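Local coordinates for protein peroxiredoxin (Clostridioides difficile, PDB 6TSB) that hydrolyses chitin through the glycoside hydrolase family 18 domain described here and, through its separate peroxiredoxin part, probably reduces peroxides, at residues P32-I37 / P250-L255; L160-I165 / P197-F202. All coordinates share one frame; numbering follows the deposited sequence.

Contact 1. Residues P32-I37 / P250-L255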
# COMPACT_ATOMS: atom_id res chain seq x y z
N PRO A 32 -30.65 -7.28 -13.83
CA PRO A 32 -30.60 -7.17 -15.29
C PRO A 32 -31.19 -5.81 -15.70
O PRO A 32 -30.70 -5.18 -16.62
CB PRO A 32 -31.43 -8.37 -15.80
CG PRO A 32 -32.31 -8.76 -14.63
CD PRO A 32 -31.52 -8.38 -13.39
N ASP A 33 -32.22 -5.39 -14.95
CA ASP A 33 -32.78 -4.02 -14.92
C ASP A 33 -32.21 -3.33 -13.68
O ASP A 33 -32.17 -4.00 -12.62
CB ASP A 33 -34.32 -4.06 -14.93
CG ASP A 33 -34.92 -5.26 -15.65
OD1 ASP A 33 -34.18 -5.98 -16.36
OD2 ASP A 33 -36.14 -5.48 -15.48
N ILE A 34 -31.83 -2.05 -13.81
CA ILE A 34 -30.98 -1.21 -12.90
C ILE A 34 -29.67 -0.97 -13.65
O ILE A 34 -28.87 -1.91 -13.76
CB ILE A 34 -30.71 -1.78 -11.48
CG1 ILE A 34 -31.99 -1.86 -10.63
CG2 ILE A 34 -29.64 -0.97 -10.75
CD1 ILE A 34 -31.91 -2.81 -9.45
N ASN A 35 -29.51 0.25 -14.17
CA ASN A 35 -28.36 0.70 -14.99
C ASN A 35 -27.58 1.76 -14.21
O ASN A 35 -27.70 2.94 -14.51
CB ASN A 35 -28.88 1.21 -16.34
CG ASN A 35 -28.24 0.51 -17.52
OD1 ASN A 35 -28.93 -0.07 -18.35
ND2 ASN A 35 -26.91 0.54 -17.57
N PRO A 36 -26.72 1.38 -13.23
CA PRO A 36 -26.30 2.30 -12.17
C PRO A 36 -25.41 3.43 -12.71
O PRO A 36 -24.63 3.19 -13.59
CB PRO A 36 -25.51 1.42 -11.19
CG PRO A 36 -24.97 0.32 -12.06
CD PRO A 36 -25.99 0.11 -13.16
N ILE A 37 -25.60 4.64 -12.16
CA ILE A 37 -25.17 5.91 -12.78
C ILE A 37 -24.01 6.45 -11.96
O ILE A 37 -23.84 6.05 -10.78
CB ILE A 37 -26.30 6.95 -12.89
CG1 ILE A 37 -26.81 7.45 -11.54
CG2 ILE A 37 -27.44 6.45 -13.77
CD1 ILE A 37 -27.76 8.63 -11.67
N PRO A 250 -36.22 2.18 -1.75
CA PRO A 250 -35.75 1.14 -2.67
C PRO A 250 -34.24 1.27 -2.88
O PRO A 250 -33.69 2.39 -2.84
CB PRO A 250 -36.46 1.43 -4.00
CG PRO A 250 -37.64 2.30 -3.64
CD PRO A 250 -37.30 2.98 -2.33
N SER A 251 -33.56 0.14 -3.09
CA SER A 251 -32.09 0.13 -3.16
C SER A 251 -31.63 0.95 -4.39
O SER A 251 -30.71 1.74 -4.21
CB SER A 251 -31.56 -1.29 -3.12
OG SER A 251 -31.98 -2.02 -4.28
N GLU A 252 -32.30 0.77 -5.53
CA GLU A 252 -32.05 1.34 -6.89
C GLU A 252 -32.11 2.87 -6.91
O GLU A 252 -31.86 3.42 -8.00
CB GLU A 252 -33.16 1.03 -7.91
CG GLU A 252 -33.78 -0.34 -7.85
CD GLU A 252 -34.94 -0.51 -6.87
OE1 GLU A 252 -36.10 -0.22 -7.27
OE2 GLU A 252 -34.67 -0.96 -5.72
N LYS A 253 -32.65 3.50 -5.86
CA LYS A 253 -32.85 4.97 -5.79
C LYS A 253 -31.78 5.53 -4.87
O LYS A 253 -31.65 6.76 -4.83
CB LYS A 253 -34.28 5.33 -5.32
CG LYS A 253 -35.40 5.09 -6.34
CD LYS A 253 -36.74 5.73 -5.97
CE LYS A 253 -37.80 5.60 -7.04
NZ LYS A 253 -39.09 6.22 -6.63
N ILE A 254 -31.00 4.68 -4.19
CA ILE A 254 -29.89 5.16 -3.34
C ILE A 254 -28.64 5.40 -4.18
O ILE A 254 -28.18 4.44 -4.82
CB ILE A 254 -29.58 4.20 -2.20
CG1 ILE A 254 -30.85 3.90 -1.41
CG2 ILE A 254 -28.44 4.81 -1.38
CD1 ILE A 254 -30.60 3.35 -0.03
N LEU A 255 -28.07 6.61 -4.10
CA LEU A 255 -26.76 6.95 -4.71
C LEU A 255 -25.75 7.05 -3.60
O LEU A 255 -26.01 7.84 -2.66
CB LEU A 255 -26.84 8.29 -5.44
CG LEU A 255 -27.73 8.31 -6.67
CD1 LEU A 255 -27.42 9.54 -7.50
CD2 LEU A 255 -27.56 7.03 -7.48
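At the amino-terminal rim of the TIM barrel of this chitinase domain, Ile34 meets Glu252 and Ile37 meets Leu255, where the loop entering strand 37-43 runs beside the turn that starts strand 254-264. The directions from CA 34 to CA 37 and from CA 252 to CA 255 differ by 16°, so the two pieces run nearly parallel. The first pair is the closer one. Ile34 sends its CG1 branch across the start of the glutamate chain at about a right angle: Ile34 CD1 lies 3.5 Å from Glu252 CG, and Ile34 CG1 lies 3.6 Å from that same CG. Only the methylenes of Glu252 take part. A turn about the CB-CG bond (chi2 86°) takes the carboxylate away, which lets a charged residue offer an aliphatic surface to isoleucine. The 3-10 turn around Glu252 passes directly into the strand, closed by a bond of 3.0 Å from Ile254 N to Ser251 O. The second pair is looser, a single apolar touch of 4.1 Å between Ile37 CG1 and Leu255 CD2. Their CA atoms stand 8.3 Å apart, too far for direct backbone pairing, and both residues instead pair in parallel with a strand of the second subunit, so the sheet continues across the interface, consistent with an exchange of strands between subunits. Pro36 and Leu255 also pack on Gly328 of that subunit. Within the chain, Leu255 is backbone-bonded to Leu204 of strand 201-204, Ile37 and Leu255 both rest on Tyr201, and Ser251 and Ile254 lean on helix 237-246.

Contact 2. Residues L160-I165 / P197-F202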
# COMPACT_ATOMS: atom_id res chain seq x y z
N LEU A 160 -44.50 17.15 1.86
CA LEU A 160 -45.50 18.00 1.15
C LEU A 160 -44.74 18.97 0.22
O LEU A 160 -45.17 19.19 -0.92
CB LEU A 160 -46.39 18.71 2.18
CG LEU A 160 -47.27 17.81 3.06
CD1 LEU A 160 -47.77 18.58 4.28
CD2 LEU A 160 -48.46 17.21 2.30
N LEU A 161 -43.60 19.47 0.64
CA LEU A 161 -42.77 20.32 -0.25
C LEU A 161 -42.39 19.51 -1.50
O LEU A 161 -42.60 19.99 -2.62
CB LEU A 161 -41.54 20.77 0.53
CG LEU A 161 -40.60 21.67 -0.26
CD1 LEU A 161 -41.32 22.92 -0.70
CD2 LEU A 161 -39.37 22.01 0.56
N LEU A 162 -41.84 18.31 -1.32
CA LEU A 162 -41.40 17.44 -2.43
C LEU A 162 -42.61 17.13 -3.31
O LEU A 162 -42.46 17.17 -4.53
CB LEU A 162 -40.76 16.17 -1.86
CG LEU A 162 -39.44 16.43 -1.15
CD1 LEU A 162 -39.04 15.25 -0.27
CD2 LEU A 162 -38.36 16.75 -2.16
N THR A 163 -43.77 16.89 -2.71
CA THR A 163 -45.03 16.62 -3.45
C THR A 163 -45.35 17.83 -4.32
O THR A 163 -45.69 17.64 -5.50
CB THR A 163 -46.21 16.31 -2.50
OG1 THR A 163 -45.95 15.04 -1.91
CG2 THR A 163 -47.57 16.25 -3.18
N ALA A 164 -45.27 19.03 -3.75
CA ALA A 164 -45.55 20.30 -4.46
C ALA A 164 -44.55 20.49 -5.62
O ALA A 164 -45.02 20.81 -6.72
CB ALA A 164 -45.53 21.46 -3.50
N ILE A 165 -43.26 20.20 -5.42
CA ILE A 165 -42.24 20.26 -6.51
C ILE A 165 -42.59 19.24 -7.61
O ILE A 165 -42.70 19.61 -8.80
CB ILE A 165 -40.84 20.08 -5.93
CG1 ILE A 165 -40.57 21.12 -4.83
CG2 ILE A 165 -39.83 20.14 -7.06
CD1 ILE A 165 -39.25 20.98 -4.12
N PRO A 197 -41.44 7.26 -3.16
CA PRO A 197 -42.10 7.23 -4.46
C PRO A 197 -42.17 8.59 -5.18
O PRO A 197 -42.48 8.59 -6.39
CB PRO A 197 -43.52 6.74 -4.16
CG PRO A 197 -43.76 7.12 -2.71
CD PRO A 197 -42.39 7.05 -2.05
N ILE A 198 -41.85 9.69 -4.48
CA ILE A 198 -41.89 11.06 -5.08
C ILE A 198 -40.59 11.31 -5.84
O ILE A 198 -40.67 11.83 -6.97
CB ILE A 198 -42.12 12.14 -4.01
CG1 ILE A 198 -43.45 11.96 -3.27
CG2 ILE A 198 -42.05 13.52 -4.65
CD1 ILE A 198 -43.48 12.62 -1.90
N ILE A 199 -39.45 11.02 -5.22
CA ILE A 199 -38.10 11.36 -5.73
C ILE A 199 -37.58 10.28 -6.68
O ILE A 199 -38.09 9.16 -6.67
CB ILE A 199 -37.14 11.58 -4.56
CG1 ILE A 199 -36.72 10.27 -3.87
CG2 ILE A 199 -37.74 12.55 -3.57
CD1 ILE A 199 -35.86 10.50 -2.64
N ASP A 200 -36.57 10.61 -7.46
CA ASP A 200 -35.88 9.69 -8.39
C ASP A 200 -34.69 9.07 -7.67
O ASP A 200 -34.41 7.89 -7.87
CB ASP A 200 -35.43 10.41 -9.65
CG ASP A 200 -36.60 10.88 -10.49
OD1 ASP A 200 -37.20 10.04 -11.13
OD2 ASP A 200 -36.91 12.07 -10.48
N TYR A 201 -34.03 9.83 -6.80
CA TYR A 201 -32.82 9.36 -6.09
C TYR A 201 -32.77 9.99 -4.71
O TYR A 201 -33.22 11.13 -4.54
CB TYR A 201 -31.56 9.73 -6.88
CG TYR A 201 -31.42 9.01 -8.20
CD1 TYR A 201 -31.08 7.67 -8.24
CD2 TYR A 201 -31.60 9.67 -9.40
CE1 TYR A 201 -30.97 6.99 -9.45
CE2 TYR A 201 -31.46 9.02 -10.62
CZ TYR A 201 -31.15 7.67 -10.64
OH TYR A 201 -30.99 7.01 -11.81
N PHE A 202 -32.20 9.26 -3.76
CA PHE A 202 -31.79 9.76 -2.44
C PHE A 202 -30.27 9.72 -2.48
O PHE A 202 -29.73 8.62 -2.74
CB PHE A 202 -32.35 8.89 -1.31
CG PHE A 202 -32.03 9.41 0.06
CD1 PHE A 202 -30.80 9.17 0.65
CD2 PHE A 202 -32.93 10.19 0.74
CE1 PHE A 202 -30.49 9.66 1.91
CE2 PHE A 202 -32.62 10.69 2.00
CZ PHE A 202 -31.41 10.42 2.58
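Ile198, with the most surface buried here, faces Leu162 and Thr163 of helix 154-169 from the loop that leads into strand 201-204. Its two branches do different work. CG2, anti to the backbone N, is directed at the helix backbone: Ile198 CG2 sits 3.7 Å from Leu162 O and 4.1 Å from Leu162 CB. The other branch crosses Thr163 at about a right angle, bringing Ile198 CD1 to 3.5 Å from Thr163 OG1. That oxygen is bonded to Thr159 O one turn back in the helix, so the isoleucine methyl covers a hydroxyl that is already satisfied. The nearest CA atoms, those of Thr163 and Ile198, are 6.6 Å apart, which leaves the loop close against the helix. Leu162, second in buried surface, points at the loop and reaches past Ile198 toward Ile199, but more loosely: Leu162 CD1 is 4.5 Å from Ile199 CG2. Both Leu162 and Ile199 also touch Val177 of strand 174-179, while Ile198 rests on Leu175. The helix therefore packs over the outside of the barrel as in other TIM-barrel proteins, one layer beyond the strands. Arg166, on the next position of the helix, adds a polar tie, with its NH2 group bonded to Ile198 O and forming a salt bridge with Asp200 OD2. The contact itself is thus van der Waals in kind, isoleucine carbon against leucine carbons, a backbone carbonyl oxygen and a hydroxyl bonded within its own helix, while the directional bonds that join helix to loop come from Arg166, just beyond the two segments.

Overall arrangement
Contacts 1 and 2 meet at adjacent strands of one barrel sheet: Lys253 O accepts a probable hydrogen bond from Phe202 N at 2.8 Å, and Leu255 N probably gives one to Phe202 O. Their centres lie 17 Å apart, and residues 160-202 fall inside the long loop closed by contact 1. Each is partly buried, but their surroundings differ. Contact 1 lies at a subunit interface, where the second subunit comes within reach of eight of its residues; contact 2 is touched by no other chain and joins an outer helix to the loop before a strand. Both rely on aliphatic carbon, supplied partly by Glu252 methylenes in contact 1 and set also against carbonyl and hydroxyl oxygens in contact 2.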